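Local coordinates for protein lectin (Pleurotus ostreatus, PDB 6T0Q) that is a calcium-binding mushroom lectin that probably recognises galactose-type sugars, at residues A[75-80]-A[92-96]. Sequence-based numbering, arbitrary orientation.
With CA (calcium ion), chain F.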
# COMPACT_ATOMS: atom_id res chain seq x y z
N ALA A 75 -14.69 -31.57 -9.61
CA ALA A 75 -14.40 -32.55 -10.65
C ALA A 75 -15.62 -32.66 -11.54
O ALA A 75 -16.75 -32.36 -11.13
CB ALA A 75 -14.05 -33.92 -10.06
N SER A 76 -15.41 -33.13 -12.77
CA SER A 76 -16.53 -33.13 -13.72
C SER A 76 -16.33 -34.20 -14.77
O SER A 76 -15.21 -34.52 -15.16
CB SER A 76 -16.68 -31.77 -14.41
OG SER A 76 -15.47 -31.39 -15.06
N ASP A 77 -17.45 -34.68 -15.29
CA ASP A 77 -17.46 -35.48 -16.51
C ASP A 77 -18.50 -34.83 -17.41
O ASP A 77 -19.70 -34.97 -17.15
CB ASP A 77 -17.81 -36.94 -16.19
CG ASP A 77 -17.78 -37.84 -17.42
OD1 ASP A 77 -17.57 -37.34 -18.54
OD2 ASP A 77 -17.95 -39.07 -17.24
N ASP A 78 -18.07 -34.09 -18.44
CA ASP A 78 -16.68 -33.95 -18.90
C ASP A 78 -15.97 -32.68 -18.44
O ASP A 78 -14.77 -32.68 -18.25
CB ASP A 78 -16.63 -33.96 -20.43
CG ASP A 78 -17.00 -35.30 -21.02
OD1 ASP A 78 -16.09 -36.15 -21.11
OD2 ASP A 78 -18.18 -35.51 -21.38
N ALA A 79 -16.71 -31.58 -18.31
CA ALA A 79 -16.06 -30.29 -18.08
C ALA A 79 -16.97 -29.41 -17.24
O ALA A 79 -18.16 -29.68 -17.09
CB ALA A 79 -15.72 -29.60 -19.42
N HIS A 80 -16.40 -28.32 -16.70
CA HIS A 80 -17.16 -27.43 -15.82
C HIS A 80 -16.62 -26.01 -15.89
O HIS A 80 -15.45 -25.77 -16.19
CB HIS A 80 -17.10 -27.90 -14.36
CG HIS A 80 -15.71 -27.92 -13.80
ND1 HIS A 80 -14.93 -29.06 -13.78
CD2 HIS A 80 -14.95 -26.94 -13.27
CE1 HIS A 80 -13.76 -28.78 -13.25
NE2 HIS A 80 -13.74 -27.50 -12.93
N GLY A 92 -12.49 -26.11 -15.81
CA GLY A 92 -11.70 -27.32 -15.72
C GLY A 92 -12.43 -28.47 -16.36
O GLY A 92 -13.47 -28.30 -16.99
N ALA A 93 -11.87 -29.67 -16.18
CA ALA A 93 -12.43 -30.84 -16.85
C ALA A 93 -11.83 -32.08 -16.22
O ALA A 93 -10.64 -32.07 -15.88
CB ALA A 93 -12.13 -30.81 -18.35
N GLY A 94 -12.63 -33.11 -16.06
CA GLY A 94 -12.05 -34.41 -15.76
C GLY A 94 -12.42 -34.88 -14.36
O GLY A 94 -12.59 -34.08 -13.42
N PHE A 95 -12.53 -36.20 -14.22
CA PHE A 95 -12.97 -36.80 -12.97
C PHE A 95 -11.90 -37.65 -12.29
O PHE A 95 -12.13 -38.11 -11.17
CB PHE A 95 -14.22 -37.66 -13.20
CG PHE A 95 -14.04 -38.78 -14.20
CD1 PHE A 95 -13.57 -40.02 -13.80
CD2 PHE A 95 -14.36 -38.58 -15.54
CE1 PHE A 95 -13.41 -41.06 -14.73
CE2 PHE A 95 -14.19 -39.60 -16.48
CZ PHE A 95 -13.72 -40.85 -16.07
N ARG A 96 -10.75 -37.87 -12.93
CA ARG A 96 -9.70 -38.63 -12.29
C ARG A 96 -9.01 -37.82 -11.20
O ARG A 96 -8.57 -38.38 -10.19
CB ARG A 96 -8.68 -39.12 -13.33
CG ARG A 96 -9.26 -40.02 -14.44
CD ARG A 96 -9.81 -41.37 -13.95
NE ARG A 96 -10.24 -42.23 -15.06
CZ ARG A 96 -10.85 -43.41 -14.93
NH1 ARG A 96 -11.13 -43.90 -13.72
NH2 ARG A 96 -11.20 -44.09 -16.02
CA CA F . -19.34 -37.66 -20.36
O HOH W 1 -17.06 -38.55 -21.57
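His80 lies over the backbone of Gly92: the glycine CA sits 3.8 Å from the centroid of the imidazole ring, a CH-pi contact over its face. With chi1 at 61°, CG of His80 stands between the backbone N and the carbonyl carbon, which puts the ring over Gly92. Glycine suits this spot, because a CB would run into NE2 of His80. Two backbone bonds pair the same residues, His80 N to Gly92 O at 2.9 Å and Gly92 N to His80 O at 3.0 Å, while Ala79 and Ala93 bring their small methyl groups together on the other face. Both pairs belong to the antiparallel hairpin of strands 79-84 and 87-94. Farther along, Gly94 N makes three weak bonds, to Ser76 O, Ser76 OG and Asp78 O; the straight bond here, Ser76 N to Gly94 O at 3.0 Å, reaches across from strand 67-76.

At Asp77 and Asp78, joined by a cis peptide bond, the chain turns a corner between two sheets, and Asp78 and Ala79 form a classic beta bulge opposite Gln117. Aspartates suit the corner by offering anionic oxygens to one calcium, bound by Asp77 OD1 and Asp78 OD2 at 2.6 Å each, a water, Asn118 OD1, Ser123 OG and the carbonyl O of Pro124. Beside Asp77 runs the Phe95 ring; Trp184 meets it edge-to-face and donates to Asp77 OD2, which probably helps fix the carboxylate's rotation. Asp78 OD2 also accepts from Leu119 N. Short Ser76 places OG 2.7 Å from His80 ND1, a hydrogen bond, and Gln99 holds NE2.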